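Local coordinates for putative sulfurtransferase DsrE (Allochromatium vinosum, PDB 2HY5) that probably carries and transfers sulfur as a persulfide during the oxidation of intracellular sulfur, in a complex with DsrF and DsrH, at the interface of chains A and B and the interface of chains A and C. Coordinates in Å, arbitrary orientation; residue numbers count along the deposited sequence, not the author numbering. Chains: chain A/B, Putative sulfurtransferase dsrE; chain C, DsrH.

In the deposited assembly contact 1 joins two copies of DsrE about a two-fold axis, probably as part of the DsrEFH complex, while contact 2 fixes DsrH to one copy; the centres of their C-alpha atoms lie about 33 Å apart. They share chain A but no residue: contact 1 is made by loop residues, contact 2 by helix 16-29 of chain A and helix 85-94 of chain C. Chain A can therefore hold both partners at once. The predicted persulfide cysteine, A:Cys78, is about 16 Å from the centre of contact 1 and 22 Å from that of contact 2, so neither patch is centred on it.

Contact 1: the interface of chains A and B. Residues chain A 49-50, 99-101; chain B 49-50, 99-101.
A:Arg49 reaches over to B:Asp99 in this patch of the symmetric interface that two DsrE/TusD-family chains form in the deposited assembly, and B:Arg49 does the same to A:Asp99. NH2 of A:Arg49 donates to OD1 of B:Asp99 at 2.7 Å, a salt bridge and a nearly straight hydrogen bond (171° at H), and the twin bond is the same. OD1 accepts through its syn lone pair and lies in the guanidinium plane, yet the two flat groups are turned 50° from each other, and OD2 of B:Asp99 stays 3.8 Å from NE of A:Arg49. Both aspartates are poorly ordered, so their exact pose deserves caution. Near the axis the methyls of A:Ala100 and B:Ala100 face each other, CB to CB at 4.0 Å, while A:Leu50 brings CD2 to 3.8 Å from the carbonyl O of B:Ala100.

At the neighbouring edge of the guanidinium, in the same plane, A:Thr101 steadies the arginine, as B:Thr101 does in the other half: NH1 and NH2 of A:Arg49 both point end-on at the hydroxyl OG1 of A:Thr101, each at 3.2 Å. NH2 thus serves its own chain and the partner, which should limit rotation of the group. Extended from CG to NE (chi2 175°), the chain carries the guanidinium out to the partner's aspartate. A water 3.3 Å from NE of A:Arg49 also meets the backbone N of B:Asp99.

Contact 2: the interface of chains A and C. Residues chain A 19, 22-23, 26-27; chain C 85-86, 89.
C:Tyr85 lays its ring against A:Gln22 where helix 85-94 of DsrH meets helix 16-29 of DsrE, a helix-to-helix contact between a DsrH-like protein and a DsrE/DsrF-like one. Two CH-pi contacts carry it, one to a ring of each chain. In the first, CB of A:Gln22 sits over the centre of the tyrosine face, 3.4 Å from the ring centroid of C:Tyr85. The tyrosine CG is anti to its carbonyl carbon (chi1 -78°), which sends the ring alongside the DsrE helix, and chi2 (107°) turns a face toward it. CG of A:Gln22 lies by the rim, 3.9 Å from CZ of C:Tyr85. The amide of A:Gln22 is tilted 37° from the ring of C:Tyr85.

The second runs the other way: the methyl CG2 of C:Val89 stands over one face of the A:Phe23 ring, shifted toward the rim, with CE1 of A:Phe23 at 3.7 Å. The other branch of C:Val89, CG1, is directed at A:Ala27, 4.0 Å from its CA.

Aliphatic packing fills in between the rings. The methyl CB of A:Ala26 touches both DsrH side chains, 3.9 Å from CG2 of C:Val89 and 4.0 Å from CB of C:Tyr85, and C:Ala86 adds a small surface nearby. CG2 of C:Val89 is thereby shared by A:Phe23, A:Ala26 and A:Ala27, and the small side chains of A:Ala26 and A:Ala27 probably help the helices approach.

Polar contact in this patch is made through water. One molecule bridges the phenol OH of C:Tyr85, at 2.5 Å, and the hydroxyl OG of A:Ser19, at 2.7 Å, tying the tip of the tyrosine to the DsrE helix one turn before A:Gln22 and A:Phe23.

Contact 1: the interface of chains A and B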
loop_
_atom_site.group_PDB
_atom_site.type_symbol
_atom_site.label_atom_id
_atom_site.label_comp_id
_atom_site.label_asym_id
_atom_site.label_seq_id
_atom_site.Cartn_x
_atom_site.Cartn_y
_atom_site.Cartn_z
ATOM N N ARG A 49 18.433 11.817 -5.797
ATOM C CA ARG A 49 18.807 13.205 -5.528
ATOM C C ARG A 49 17.970 14.169 -6.365
ATOM O O ARG A 49 18.166 15.379 -6.304
ATOM C CB ARG A 49 20.290 13.429 -5.852
ATOM C CG ARG A 49 20.637 13.353 -7.346
ATOM C CD ARG A 49 22.113 13.710 -7.598
ATOM N NE ARG A 49 22.429 13.835 -9.023
ATOM C CZ ARG A 49 22.754 12.815 -9.814
ATOM N NH1 ARG A 49 22.814 11.583 -9.323
ATOM N NH2 ARG A 49 23.020 13.026 -11.101
ATOM N N LEU A 50 17.023 13.628 -7.124
ATOM C CA LEU A 50 16.199 14.448 -7.998
ATOM C C LEU A 50 14.890 14.986 -7.424
ATOM O O LEU A 50 14.081 15.540 -8.167
ATOM C CB LEU A 50 15.913 13.686 -9.298
ATOM C CG LEU A 50 17.139 13.255 -10.110
ATOM C CD1 LEU A 50 16.683 12.512 -11.365
ATOM C CD2 LEU A 50 17.984 14.479 -10.486
ATOM N N ASP A 99 22.030 7.231 -19.853
ATOM C CA ASP A 99 22.791 8.452 -20.098
ATOM C C ASP A 99 22.774 9.405 -18.906
ATOM O O ASP A 99 23.205 10.551 -19.021
ATOM C CB ASP A 99 22.269 9.185 -21.343
ATOM C CG ASP A 99 20.803 9.580 -21.226
ATOM O OD1 ASP A 99 20.389 10.031 -20.140
ATOM O OD2 ASP A 99 20.067 9.459 -22.230
ATOM N N ALA A 100 22.279 8.934 -17.765
ATOM C CA ALA A 100 22.223 9.764 -16.566
ATOM C C ALA A 100 22.127 8.915 -15.304
ATOM O O ALA A 100 21.814 7.729 -15.369
ATOM C CB ALA A 100 21.030 10.707 -16.646
ATOM N N THR A 101 22.417 9.534 -14.163
ATOM C CA THR A 101 22.343 8.870 -12.860
ATOM C C THR A 101 21.409 9.707 -11.992
ATOM O O THR A 101 21.173 10.880 -12.280
ATOM C CB THR A 101 23.712 8.817 -12.142
ATOM O OG1 THR A 101 24.131 10.150 -11.826
ATOM C CG2 THR A 101 24.760 8.155 -13.015
ATOM N N ARG B 49 12.929 6.635 -17.374
ATOM C CA ARG B 49 13.603 5.863 -18.417
ATOM C C ARG B 49 14.809 5.117 -17.853
ATOM O O ARG B 49 15.525 4.443 -18.587
ATOM C CB ARG B 49 14.080 6.793 -19.541
ATOM C CG ARG B 49 15.220 7.744 -19.146
ATOM C CD ARG B 49 15.723 8.551 -20.356
ATOM N NE ARG B 49 16.931 9.323 -20.057
ATOM C CZ ARG B 49 16.934 10.534 -19.508
ATOM N NH1 ARG B 49 15.787 11.128 -19.196
ATOM N NH2 ARG B 49 18.085 11.158 -19.268
ATOM N N LEU B 50 15.012 5.219 -16.543
ATOM C CA LEU B 50 16.157 4.588 -15.907
ATOM C C LEU B 50 15.969 3.169 -15.374
ATOM O O LEU B 50 16.847 2.656 -14.683
ATOM C CB LEU B 50 16.681 5.491 -14.783
ATOM C CG LEU B 50 17.118 6.900 -15.199
ATOM C CD1 LEU B 50 17.610 7.664 -13.971
ATOM C CD2 LEU B 50 18.221 6.822 -16.262
ATOM N N ASP B 99 21.260 18.238 -12.130
ATOM C CA ASP B 99 22.254 18.050 -13.182
ATOM C C ASP B 99 21.915 16.887 -14.111
ATOM O O ASP B 99 22.741 16.482 -14.925
ATOM C CB ASP B 99 23.652 17.833 -12.584
ATOM C CG ASP B 99 23.723 16.616 -11.671
ATOM O OD1 ASP B 99 23.131 15.574 -12.014
ATOM O OD2 ASP B 99 24.389 16.697 -10.615
ATOM N N ALA B 100 20.703 16.354 -13.991
ATOM C CA ALA B 100 20.279 15.242 -14.835
ATOM C C ALA B 100 18.759 15.141 -14.904
ATOM O O ALA B 100 18.055 15.728 -14.087
ATOM C CB ALA B 100 20.860 13.939 -14.303
ATOM N N THR B 101 18.270 14.404 -15.898
ATOM C CA THR B 101 16.835 14.180 -16.086
ATOM C C THR B 101 16.625 12.670 -16.108
ATOM O O THR B 101 17.565 11.912 -16.340
ATOM C CB THR B 101 16.320 14.736 -17.434
ATOM O OG1 THR B 101 16.926 14.006 -18.507
ATOM C CG2 THR B 101 16.650 16.209 -17.579
HETATM O O HOH W 1 21.298 16.918 -9.287
HETATM O O HOH W 2 18.991 6.786 -20.479
#

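Contact 2: the interface of chains A and C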
loop_
_atom_site.group_PDB
_atom_site.type_symbol
_atom_site.label_atom_id
_atom_site.label_comp_id
_atom_site.label_asym_id
_atom_site.label_seq_id
_atom_site.Cartn_x
_atom_site.Cartn_y
_atom_site.Cartn_z
ATOM N N SER A 19 8.934 7.327 9.709
ATOM C CA SER A 19 8.956 6.618 10.982
ATOM C C SER A 19 10.344 6.042 11.230
ATOM O O SER A 19 10.857 6.091 12.352
ATOM C CB SER A 19 7.919 5.496 10.981
ATOM O OG SER A 19 6.614 6.030 10.872
ATOM N N GLN A 22 12.736 8.912 12.251
ATOM C CA GLN A 22 12.558 9.336 13.639
ATOM C C GLN A 22 13.072 8.277 14.608
ATOM O O GLN A 22 13.627 8.608 15.652
ATOM C CB GLN A 22 11.081 9.651 13.923
ATOM C CG GLN A 22 10.499 10.757 13.037
ATOM C CD GLN A 22 11.148 12.119 13.254
ATOM O OE1 GLN A 22 11.055 13.013 12.405
ATOM N NE2 GLN A 22 11.790 12.289 14.397
ATOM N N PHE A 23 12.892 7.007 14.263
ATOM C CA PHE A 23 13.378 5.917 15.113
ATOM C C PHE A 23 14.906 5.941 15.136
ATOM O O PHE A 23 15.526 5.855 16.195
ATOM C CB PHE A 23 12.921 4.559 14.579
ATOM C CG PHE A 23 13.353 3.399 15.432
ATOM C CD1 PHE A 23 12.545 2.944 16.469
ATOM C CD2 PHE A 23 14.582 2.782 15.220
ATOM C CE1 PHE A 23 12.954 1.890 17.283
ATOM C CE2 PHE A 23 15.005 1.727 16.028
ATOM C CZ PHE A 23 14.190 1.278 17.063
ATOM N N ALA A 26 16.290 8.872 17.114
ATOM C CA ALA A 26 16.124 8.661 18.546
ATOM C C ALA A 26 17.103 7.620 19.080
ATOM O O ALA A 26 17.636 7.763 20.184
ATOM C CB ALA A 26 14.688 8.238 18.848
ATOM N N ALA A 27 17.339 6.573 18.296
ATOM C CA ALA A 27 18.248 5.509 18.694
ATOM C C ALA A 27 19.679 6.034 18.726
ATOM O O ALA A 27 20.439 5.733 19.644
ATOM C CB ALA A 27 18.140 4.351 17.723
ATOM N N TYR C 85 9.218 8.487 20.514
ATOM C CA TYR C 85 10.170 7.697 19.743
ATOM C C TYR C 85 11.288 7.113 20.600
ATOM O O TYR C 85 11.751 5.999 20.346
ATOM C CB TYR C 85 10.743 8.523 18.590
ATOM C CG TYR C 85 9.790 8.629 17.412
ATOM C CD1 TYR C 85 9.117 9.820 17.131
ATOM C CD2 TYR C 85 9.551 7.530 16.590
ATOM C CE1 TYR C 85 8.228 9.912 16.056
ATOM C CE2 TYR C 85 8.667 7.609 15.513
ATOM C CZ TYR C 85 8.011 8.800 15.253
ATOM O OH TYR C 85 7.139 8.884 14.189
ATOM N N ALA C 86 11.719 7.850 21.620
ATOM C CA ALA C 86 12.764 7.343 22.499
ATOM C C ALA C 86 12.223 6.107 23.222
ATOM O O ALA C 86 12.947 5.139 23.430
ATOM C CB ALA C 86 13.181 8.417 23.507
ATOM N N VAL C 89 12.270 3.136 20.920
ATOM C CA VAL C 89 13.605 2.555 20.883
ATOM C C VAL C 89 13.855 1.677 22.115
ATOM O O VAL C 89 14.378 0.571 21.989
ATOM C CB VAL C 89 14.688 3.650 20.818
ATOM C CG1 VAL C 89 16.074 3.033 21.016
ATOM C CG2 VAL C 89 14.621 4.353 19.476
HETATM O O HOH W 3 5.905 6.814 13.391
#